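PDB 4IY1: halohydrin dehalogenase, which probably catalyses the cofactor-free closure of vicinal halohydrins to epoxides with release of halide, on a fold of the short-chain dehydrogenase/reductase superfamily. Local coordinates for residues 2-7 against 73-78; 58-63 against 112-117; 118-123 against 161-166; 124-129 against 167-172. The protein carries 37 engineered substitutions. All coordinates share one frame; numbering follows the deposited sequence.

Interaction 1. Residues 2-7 against 73-78; sequences STAIVT and VDILVS. Engineered in segment 73-78: Ile75 (natural residue Val).
Strands 3-6 and 75-78 run parallel, 8° apart, with Ala4 beside Ile75, Ile5 beside Leu76 and Val6 beside Val77. Ile5 bonds twice to the partner strand: its N donates to Ile75 O, and its O accepts from Val77 N at 2.8 Å, almost along the C=O axis. Thr3 O takes two donors, Asp74 N and Ile75 N, both in the carbonyl plane. Asp74 closes the start of the ladder with its side chain. Its OD1 accepts from Thr3 N at 2.9 Å through the anti lone pair, while OD2 makes a salt bridge to Arg122. On one face, Ala4 CB rests on Ile75 CB at 3.7 Å; Ile75 is an engineered residue. Farther along that face, Val6 and Val77 lie side by side, pointing the same way. On the other face, Ile5 CG1 stands anti to its carbonyl carbon. The Ile5 and Val73 side chains cross at about a right angle, with Ile5 CD1 3.6 Å from Val73 CG2. Helix 59-70 packs on Ile5 through Leu62, Ile63 and Val66, and helix 94-122 meets Val73 and Ser78. Strand 27-30 bonds to the far edge of 3-6, and strand 126-130 lies beyond 75-79.

Interaction 2. Residues 58-63 against 112-117; sequences EPVELI and ANAVAS. Engineered in segment 58-63: Val60 (natural residue Ala). Engineered in segment 112-117: Ala112 (natural residue Val).
Ile63 lays its CG1 against the methyl of Ala114, with Ile63 CG1 and Ala114 CB 3.7 Å apart. Its chi1 of -56° sets CG1 anti to the carbonyl carbon and beside the backbone N. CG2, anti to the backbone N, sits 3.9 Å from Ala114 O. The chain then turns at chi2, -64°, and CD1 reaches Val115 CB at 4.2 Å. The Ile63 and Val115 side chains cross there at about a right angle. Ala114 CB is the small methyl on which the first turn of helix 59-70 rests. Besides Ile63 it meets Val60 CG2 at 4.1 Å, and Pro59 O lies 4.3 Å from the same methyl. Val60 is an engineered residue; its CG2 stands beside its own backbone N. The side chains that meet are all apolar, and the contact is small. It lets the helix segments approach to 9.0 Å between axes, at a crossing angle of -36°. Glu58 is the N-cap of helix 59-70, and its N donates to Glu61 OE2, bracing that first turn. Pro59 extends the packing to Lys107, Ala110 and Leu111. Asn113, on the same helix as Ala114, bonds through ND2 to Ile89 O and Tyr92 O of the second subunit. Two helices running in roughly the same direction over one face of a parallel sheet, here above Ile5 and Val73, are characteristic of the Rossmann-type fold of short-chain dehydrogenases/reductases.

Interaction 3. Residues 118-123 against 161-166; sequences QMKRRK and KELGEH. Engineered in segment 118-123: Arg121 (natural residue Lys). Engineered in segment 161-166: His166 (natural residue Tyr).
Lys120 lies in the last turn of helix 94-122 and reaches across to the end of helix 143-163. Both helices belong to the Rossmann-type fold. From CB, its CG stands anti to the carbonyl carbon and meets His166 CG at 3.6 Å. CD passes Leu163 CD2 at 3.7 Å, the two chains crossing at about a right angle. The chain bends at chi3, 65°, which carries CE back over the imidazole. This CH-pi contact puts CE 3.9 Å from the ring centroid, 13° off the normal. NZ forms a salt bridge with Asp90 of the second subunit and also donates to a water held by Glu162 OE1. An alanine here would remove the aliphatic cover from one face of the His166 ring and the salt bridge to Asp90 of the second subunit, and would probably loosen the ring and that subunit contact. Glu165 CB covers the opposite face of that ring. His166 is an engineered residue. Lys123 has positive phi and forms the Schellman motif that ends its helix. Bends at chi2 and chi4 curl its side chain back, so that NZ donates to Lys120 O at 2.7 Å from above the carbonyl plane. The ring accepts from NZ as well, so His166 is probably neutral, with its proton on NE2. Lys123 NZ meets His166 ND1 at the ring edge, 3.0 Å away and only 6° out of the ring plane.

Interaction 4. Residues 124-129 against 167-172; sequences SGHIIF and NIPVFA
Three backbone hydrogen bonds join strand 126-129 to strand 170-172, which runs parallel at 17°. Ile127 N donates to Pro169 O, Phe171 N to Ile127 O at 2.9 Å, and Phe129 N to Phe171 O at 3.0 Å. CA-H...O contacts fill the spaces between, as at Val170 CA to Ile127 O, 3.3 Å. Ile127 and Val170 share one face of the sheet, with Ile127 CG2 and Val170 CG1 4.2 Å apart. On the other, Ile128 CG1 meets the edge of the Phe171 ring at CD1, 4.1 Å away. Pro169 lies over one face of the His126 ring: its CD is 4.1 Å from the centroid, 27° off the normal. Pro169 CG also approaches His126 CD2 at 3.7 Å. The His126 side chain has CG anti to its carbonyl carbon, and its NE2 bonds to Asp230, fixing the ring's turn. A serine here would remove the ring and its bond to Asp230, and would probably leave Pro169 and the Asp230 loop less firmly held against the strand. Before the strands, Gly125 has backbone angles at which a CB would jam against the preceding carbonyl. Ile168 CG2 packs on Gly125 O there, and a water links Gly125 N to Asn167 O, donating to the latter at 2.7 Å. Asn167 ends the helix before it in a Schellman motif, and its ND2 holds Lys123 O. The two strands and helix 143-163 form a beta-alpha-beta unit. That helix packs on Phe129 and Ala172, helix 94-122 on Ile127 and Ile168, and strand 75-79 bonds to the other edge of 126-130.

Interactions 1 and 4 are buried pairings of parallel strands in one sheet, joined because strands 75-79 and 126-130 are neighbours. Both rest on backbone hydrogen bonds. Interaction 2 is partly buried and made by apolar side chains, a helix pair lying on the sheet of interaction 1; Ile63 CD1 comes within 3.5 Å of Ile5 CD1. Interaction 3 is a surface contact at the far end of the same helix 94-122, and its chemistry turns to lysine and imidazole. Arg122 ties it to interaction 1, and Ile168 of interaction 4 packs against Met119. Interactions 2 and 3 both touch the second subunit, whereas interaction 1 touches no other chain.

Interaction 1. Residues 2-7 against 73-78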
# COMPACT_ATOMS: atom_id res chain seq x y z
N SER B 2 30.93 -13.97 10.99
CA SER B 2 29.93 -13.00 10.50
C SER B 2 30.11 -11.65 11.18
O SER B 2 30.27 -11.59 12.40
CB SER B 2 28.52 -13.52 10.71
OG SER B 2 27.55 -12.56 10.31
N THR B 3 30.14 -10.60 10.38
CA THR B 3 30.47 -9.25 10.85
C THR B 3 29.33 -8.29 10.49
O THR B 3 28.82 -8.32 9.36
CB THR B 3 31.74 -8.72 10.14
OG1 THR B 3 32.85 -9.60 10.37
CG2 THR B 3 32.10 -7.33 10.64
N ALA B 4 28.95 -7.43 11.43
CA ALA B 4 27.83 -6.52 11.20
C ALA B 4 28.27 -5.13 11.60
O ALA B 4 29.24 -4.99 12.34
CB ALA B 4 26.62 -6.95 12.04
N ILE B 5 27.64 -4.12 10.99
CA ILE B 5 27.78 -2.71 11.39
C ILE B 5 26.43 -2.14 11.69
O ILE B 5 25.51 -2.22 10.86
CB ILE B 5 28.30 -1.84 10.24
CG1 ILE B 5 29.56 -2.43 9.64
CG2 ILE B 5 28.51 -0.40 10.69
CD1 ILE B 5 29.88 -1.82 8.30
N VAL B 6 26.34 -1.44 12.81
CA VAL B 6 25.15 -0.68 13.17
C VAL B 6 25.61 0.75 13.35
O VAL B 6 26.67 1.00 13.93
CB VAL B 6 24.55 -1.21 14.51
CG1 VAL B 6 23.32 -0.41 14.91
CG2 VAL B 6 24.24 -2.69 14.43
N THR B 7 24.93 1.68 12.69
CA THR B 7 25.28 3.08 12.75
C THR B 7 24.49 3.74 13.86
O THR B 7 23.44 3.22 14.30
CB THR B 7 24.97 3.80 11.40
OG1 THR B 7 23.56 3.68 11.09
CG2 THR B 7 25.80 3.18 10.26
N VAL B 73 32.02 -7.24 5.56
CA VAL B 73 30.74 -6.90 6.16
C VAL B 73 29.63 -7.83 5.66
O VAL B 73 29.43 -7.99 4.46
CB VAL B 73 30.38 -5.42 5.89
CG1 VAL B 73 29.02 -5.08 6.48
CG2 VAL B 73 31.46 -4.51 6.43
N ASP B 74 29.02 -8.56 6.58
CA ASP B 74 27.93 -9.46 6.21
C ASP B 74 26.61 -8.75 6.42
O ASP B 74 25.63 -9.05 5.76
CB ASP B 74 27.99 -10.74 7.04
CG ASP B 74 29.25 -11.56 6.76
OD1 ASP B 74 30.17 -11.54 7.60
OD2 ASP B 74 29.30 -12.28 5.75
N ILE B 75 26.57 -7.86 7.40
CA ILE B 75 25.33 -7.19 7.74
C ILE B 75 25.51 -5.69 7.90
O ILE B 75 26.36 -5.24 8.68
CB ILE B 75 24.69 -7.78 9.02
CG1 ILE B 75 24.37 -9.26 8.83
CG2 ILE B 75 23.40 -7.05 9.35
CD1 ILE B 75 24.73 -10.10 10.05
N LEU B 76 24.70 -4.92 7.17
CA LEU B 76 24.63 -3.50 7.38
C LEU B 76 23.30 -3.16 8.03
O LEU B 76 22.24 -3.47 7.47
CB LEU B 76 24.72 -2.77 6.03
CG LEU B 76 24.39 -1.28 5.99
CD1 LEU B 76 25.35 -0.49 6.89
CD2 LEU B 76 24.44 -0.75 4.52
N VAL B 77 23.33 -2.50 9.17
CA VAL B 77 22.13 -1.90 9.70
C VAL B 77 22.28 -0.39 9.66
O VAL B 77 23.07 0.19 10.42
CB VAL B 77 21.84 -2.35 11.15
CG1 VAL B 77 20.55 -1.73 11.65
CG2 VAL B 77 21.81 -3.85 11.25
N SER B 78 21.60 0.23 8.69
CA SER B 78 21.60 1.66 8.58
C SER B 78 20.51 2.25 9.44
O SER B 78 19.32 2.27 9.07
CB SER B 78 21.50 2.11 7.12
OG SER B 78 21.86 3.46 6.97
O HOH W 1 33.06 -11.52 7.68
O HOH W 2 23.07 5.11 8.97

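Interaction 2. Residues 58-63 against 112-117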
# COMPACT_ATOMS: atom_id res chain seq x y z
N GLU B 58 32.36 8.70 8.13
CA GLU B 58 31.69 8.74 6.83
C GLU B 58 31.53 7.33 6.29
O GLU B 58 32.30 6.45 6.65
CB GLU B 58 32.50 9.59 5.83
CG GLU B 58 32.52 11.07 6.17
CD GLU B 58 31.19 11.56 6.68
OE1 GLU B 58 31.16 12.23 7.73
OE2 GLU B 58 30.16 11.24 6.06
N PRO B 59 30.59 7.13 5.37
CA PRO B 59 30.26 5.77 4.96
C PRO B 59 31.45 4.97 4.43
O PRO B 59 31.64 3.82 4.82
CB PRO B 59 29.21 5.97 3.87
CG PRO B 59 28.54 7.23 4.27
CD PRO B 59 29.61 8.11 4.85
N VAL B 60 32.25 5.54 3.54
CA VAL B 60 33.27 4.73 2.88
C VAL B 60 34.47 4.41 3.80
O VAL B 60 34.94 3.29 3.84
CB VAL B 60 33.80 5.38 1.58
CG1 VAL B 60 35.02 4.59 1.11
CG2 VAL B 60 32.72 5.41 0.50
N GLU B 61 34.95 5.40 4.55
CA GLU B 61 36.00 5.11 5.53
C GLU B 61 35.51 4.15 6.64
O GLU B 61 36.27 3.30 7.12
CB GLU B 61 36.56 6.39 6.12
CG GLU B 61 35.51 7.28 6.75
CD GLU B 61 36.10 8.27 7.72
OE1 GLU B 61 37.30 8.15 8.04
OE2 GLU B 61 35.34 9.12 8.24
N LEU B 62 34.21 4.18 6.95
CA LEU B 62 33.68 3.21 7.91
C LEU B 62 33.74 1.77 7.38
O LEU B 62 34.36 0.89 7.98
CB LEU B 62 32.28 3.57 8.38
CG LEU B 62 31.69 2.62 9.45
CD1 LEU B 62 32.40 2.77 10.78
CD2 LEU B 62 30.18 2.82 9.61
N ILE B 63 33.13 1.54 6.23
CA ILE B 63 33.18 0.23 5.59
C ILE B 63 34.62 -0.32 5.44
O ILE B 63 34.88 -1.50 5.71
CB ILE B 63 32.49 0.27 4.23
CG1 ILE B 63 31.03 0.76 4.38
CG2 ILE B 63 32.53 -1.09 3.57
CD1 ILE B 63 30.14 -0.14 5.19
N ALA B 112 24.82 1.69 1.60
CA ALA B 112 24.58 0.54 0.73
C ALA B 112 25.57 0.51 -0.45
O ALA B 112 26.00 -0.55 -0.86
CB ALA B 112 23.15 0.53 0.19
N ASN B 113 25.70 1.66 -1.10
CA ASN B 113 26.61 1.84 -2.23
C ASN B 113 28.07 1.48 -1.84
O ASN B 113 28.73 0.75 -2.57
CB ASN B 113 26.48 3.28 -2.78
CG ASN B 113 27.56 3.64 -3.80
OD1 ASN B 113 28.57 4.24 -3.45
ND2 ASN B 113 27.29 3.36 -5.07
N ALA B 114 28.48 1.78 -0.61
CA ALA B 114 29.82 1.38 -0.12
C ALA B 114 30.02 -0.12 0.12
O ALA B 114 31.13 -0.64 0.01
CB ALA B 114 30.21 2.19 1.12
N VAL B 115 28.96 -0.85 0.45
CA VAL B 115 29.15 -2.21 0.89
C VAL B 115 28.81 -3.19 -0.22
O VAL B 115 29.19 -4.37 -0.18
CB VAL B 115 28.41 -2.50 2.22
CG1 VAL B 115 26.94 -2.81 1.98
CG2 VAL B 115 29.07 -3.64 2.96
N ALA B 116 28.09 -2.70 -1.22
CA ALA B 116 27.34 -3.59 -2.09
C ALA B 116 28.27 -4.48 -2.96
O ALA B 116 27.96 -5.64 -3.25
CB ALA B 116 26.39 -2.79 -2.95
N SER B 117 29.42 -3.96 -3.34
CA SER B 117 30.17 -4.68 -4.35
C SER B 117 30.94 -5.87 -3.74
O SER B 117 30.94 -6.96 -4.32
CB SER B 117 31.04 -3.75 -5.20
OG SER B 117 32.12 -3.26 -4.44

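Interaction 3. Residues 118-123 against 161-166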
# COMPACT_ATOMS: atom_id res chain seq x y z
N GLN B 118 31.38 -5.74 -2.49
CA GLN B 118 31.87 -6.94 -1.77
C GLN B 118 30.82 -8.00 -1.46
O GLN B 118 31.03 -9.20 -1.71
CB GLN B 118 32.73 -6.61 -0.54
CG GLN B 118 32.07 -5.75 0.52
CD GLN B 118 32.60 -6.06 1.92
OE1 GLN B 118 32.29 -7.10 2.51
NE2 GLN B 118 33.37 -5.13 2.48
N MET B 119 29.62 -7.57 -1.09
CA MET B 119 28.54 -8.54 -0.83
C MET B 119 28.22 -9.29 -2.11
O MET B 119 27.94 -10.51 -2.10
CB MET B 119 27.29 -7.83 -0.33
CG MET B 119 27.45 -7.24 1.07
SD MET B 119 25.87 -6.60 1.67
CE MET B 119 26.27 -6.18 3.39
N LYS B 120 28.21 -8.56 -3.22
CA LYS B 120 27.85 -9.15 -4.52
C LYS B 120 28.94 -10.16 -4.95
O LYS B 120 28.63 -11.26 -5.41
CB LYS B 120 27.67 -8.06 -5.57
CG LYS B 120 26.29 -7.40 -5.56
CD LYS B 120 26.30 -6.08 -6.30
CE LYS B 120 26.57 -6.26 -7.79
NZ LYS B 120 26.50 -4.97 -8.54
N ARG B 121 30.19 -9.75 -4.87
CA ARG B 121 31.30 -10.68 -5.08
C ARG B 121 31.15 -11.97 -4.25
O ARG B 121 31.23 -13.07 -4.78
CB ARG B 121 32.65 -9.99 -4.77
CG ARG B 121 33.03 -8.91 -5.78
CD ARG B 121 34.50 -8.52 -5.67
NE ARG B 121 34.77 -7.70 -4.51
CZ ARG B 121 34.72 -6.37 -4.50
NH1 ARG B 121 34.47 -5.71 -5.62
NH2 ARG B 121 34.92 -5.70 -3.38
N ARG B 122 30.86 -11.82 -2.95
CA ARG B 122 30.64 -12.99 -2.10
C ARG B 122 29.26 -13.64 -2.24
O ARG B 122 29.02 -14.71 -1.68
CB ARG B 122 30.92 -12.63 -0.63
CG ARG B 122 32.34 -12.14 -0.37
CD ARG B 122 32.42 -11.20 0.83
NE ARG B 122 32.16 -11.91 2.08
CZ ARG B 122 31.15 -11.64 2.92
NH1 ARG B 122 30.33 -10.61 2.68
NH2 ARG B 122 30.97 -12.41 3.99
N LYS B 123 28.38 -13.06 -3.05
CA LYS B 123 27.01 -13.51 -3.11
C LYS B 123 26.48 -13.78 -1.68
O LYS B 123 25.89 -14.82 -1.42
CB LYS B 123 26.87 -14.76 -3.97
CG LYS B 123 27.36 -14.59 -5.40
CD LYS B 123 26.23 -14.07 -6.28
CE LYS B 123 26.72 -13.60 -7.65
NZ LYS B 123 27.33 -12.24 -7.58
N LYS B 161 15.23 -5.73 -5.26
CA LYS B 161 14.94 -6.30 -6.58
C LYS B 161 16.20 -6.50 -7.41
O LYS B 161 16.30 -7.48 -8.12
CB LYS B 161 13.86 -5.50 -7.35
CG LYS B 161 12.44 -5.92 -6.94
CD LYS B 161 11.44 -4.82 -7.24
CE LYS B 161 10.23 -4.88 -6.31
NZ LYS B 161 9.79 -6.29 -6.07
N GLU B 162 17.16 -5.60 -7.29
CA GLU B 162 18.42 -5.75 -8.01
C GLU B 162 19.43 -6.66 -7.34
O GLU B 162 20.07 -7.46 -8.03
CB GLU B 162 19.03 -4.39 -8.36
CG GLU B 162 19.99 -3.82 -7.36
CD GLU B 162 20.66 -2.57 -7.87
OE1 GLU B 162 21.90 -2.59 -8.03
OE2 GLU B 162 19.96 -1.54 -8.06
N LEU B 163 19.46 -6.68 -6.00
CA LEU B 163 20.48 -7.49 -5.28
C LEU B 163 20.06 -8.92 -5.00
O LEU B 163 20.86 -9.75 -4.52
CB LEU B 163 20.93 -6.82 -3.99
CG LEU B 163 21.60 -5.47 -4.15
CD1 LEU B 163 21.86 -4.82 -2.80
CD2 LEU B 163 22.89 -5.57 -4.95
N GLY B 164 18.79 -9.22 -5.25
CA GLY B 164 18.32 -10.57 -5.09
C GLY B 164 19.13 -11.55 -5.93
O GLY B 164 19.46 -12.64 -5.47
N GLU B 165 19.48 -11.13 -7.13
CA GLU B 165 20.21 -11.96 -8.10
C GLU B 165 21.53 -12.37 -7.46
O GLU B 165 22.09 -13.41 -7.80
CB GLU B 165 20.51 -11.11 -9.34
CG GLU B 165 20.99 -11.85 -10.56
CD GLU B 165 21.50 -10.89 -11.62
OE1 GLU B 165 22.57 -11.17 -12.21
OE2 GLU B 165 20.85 -9.84 -11.83
N HIS B 166 22.04 -11.53 -6.59
CA HIS B 166 23.32 -11.79 -5.95
C HIS B 166 23.15 -12.33 -4.57
O HIS B 166 24.04 -12.27 -3.74
CB HIS B 166 24.19 -10.53 -5.95
CG HIS B 166 24.31 -9.89 -7.31
ND1 HIS B 166 25.19 -10.31 -8.24
CD2 HIS B 166 23.55 -8.88 -7.92
CE1 HIS B 166 24.99 -9.64 -9.39
NE2 HIS B 166 24.01 -8.74 -9.19
O HOH W 3 23.51 -4.84 -8.32

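Interaction 4. Residues 124-129 against 167-172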
# COMPACT_ATOMS: atom_id res chain seq x y z
N SER B 124 26.76 -12.88 -0.74
CA SER B 124 26.09 -12.95 0.54
C SER B 124 26.19 -11.63 1.31
O SER B 124 27.17 -10.90 1.21
CB SER B 124 26.61 -14.13 1.37
OG SER B 124 27.67 -13.73 2.22
N GLY B 125 25.16 -11.35 2.11
CA GLY B 125 25.09 -10.11 2.86
C GLY B 125 23.62 -9.86 3.14
O GLY B 125 22.75 -10.51 2.56
N HIS B 126 23.35 -8.99 4.11
CA HIS B 126 22.00 -8.54 4.40
C HIS B 126 22.08 -7.08 4.67
O HIS B 126 23.02 -6.62 5.32
CB HIS B 126 21.45 -9.25 5.64
CG HIS B 126 21.19 -10.71 5.43
ND1 HIS B 126 22.15 -11.64 5.59
CD2 HIS B 126 20.00 -11.41 5.22
CE1 HIS B 126 21.63 -12.87 5.33
NE2 HIS B 126 20.32 -12.74 5.14
N ILE B 127 21.10 -6.33 4.16
CA ILE B 127 21.06 -4.90 4.31
C ILE B 127 19.72 -4.45 4.86
O ILE B 127 18.66 -4.90 4.39
CB ILE B 127 21.30 -4.22 2.96
CG1 ILE B 127 22.73 -4.55 2.47
CG2 ILE B 127 21.13 -2.71 3.08
CD1 ILE B 127 23.07 -3.81 1.19
N ILE B 128 19.76 -3.69 5.94
CA ILE B 128 18.56 -3.33 6.70
C ILE B 128 18.61 -1.86 6.98
O ILE B 128 19.58 -1.38 7.53
CB ILE B 128 18.49 -4.05 8.05
CG1 ILE B 128 18.28 -5.53 7.85
CG2 ILE B 128 17.38 -3.48 8.92
CD1 ILE B 128 18.90 -6.37 8.95
N PHE B 129 17.64 -1.12 6.44
CA PHE B 129 17.47 0.28 6.74
C PHE B 129 16.48 0.40 7.91
O PHE B 129 15.35 -0.08 7.83
CB PHE B 129 16.86 1.00 5.53
CG PHE B 129 17.79 1.08 4.32
CD1 PHE B 129 17.31 1.53 3.12
CD2 PHE B 129 19.12 0.68 4.41
CE1 PHE B 129 18.13 1.62 2.00
CE2 PHE B 129 19.94 0.72 3.30
CZ PHE B 129 19.44 1.18 2.09
N ASN B 167 21.97 -12.87 -4.32
CA ASN B 167 21.67 -13.47 -3.02
C ASN B 167 21.83 -12.55 -1.79
O ASN B 167 22.26 -12.99 -0.72
CB ASN B 167 22.49 -14.75 -2.83
CG ASN B 167 22.06 -15.53 -1.60
OD1 ASN B 167 20.88 -15.86 -1.44
ND2 ASN B 167 23.01 -15.83 -0.73
N ILE B 168 21.42 -11.29 -1.92
CA ILE B 168 21.52 -10.33 -0.83
C ILE B 168 20.14 -9.76 -0.54
O ILE B 168 19.68 -8.87 -1.26
CB ILE B 168 22.41 -9.16 -1.25
CG1 ILE B 168 23.85 -9.63 -1.44
CG2 ILE B 168 22.39 -8.02 -0.23
CD1 ILE B 168 24.67 -8.67 -2.26
N PRO B 169 19.51 -10.18 0.59
CA PRO B 169 18.18 -9.66 0.95
C PRO B 169 18.27 -8.23 1.44
O PRO B 169 19.28 -7.85 2.04
CB PRO B 169 17.73 -10.58 2.09
CG PRO B 169 18.52 -11.85 1.86
CD PRO B 169 19.87 -11.33 1.44
N VAL B 170 17.30 -7.39 1.06
CA VAL B 170 17.30 -5.99 1.54
C VAL B 170 15.93 -5.69 2.20
O VAL B 170 14.91 -6.14 1.70
CB VAL B 170 17.56 -5.01 0.38
CG1 VAL B 170 17.64 -3.59 0.86
CG2 VAL B 170 18.86 -5.38 -0.40
N PHE B 171 15.93 -5.00 3.34
CA PHE B 171 14.73 -4.86 4.19
C PHE B 171 14.70 -3.42 4.68
O PHE B 171 15.76 -2.85 4.93
CB PHE B 171 14.80 -5.75 5.43
CG PHE B 171 14.91 -7.19 5.13
CD1 PHE B 171 16.08 -7.87 5.36
CD2 PHE B 171 13.79 -7.91 4.67
CE1 PHE B 171 16.18 -9.23 5.12
CE2 PHE B 171 13.89 -9.25 4.39
CZ PHE B 171 15.07 -9.92 4.62
N ALA B 172 13.50 -2.88 4.92
CA ALA B 172 13.36 -1.67 5.76
C ALA B 172 12.51 -1.94 7.01
O ALA B 172 11.53 -2.67 6.96
CB ALA B 172 12.76 -0.52 4.96
O HOH W 4 22.81 -13.47 1.91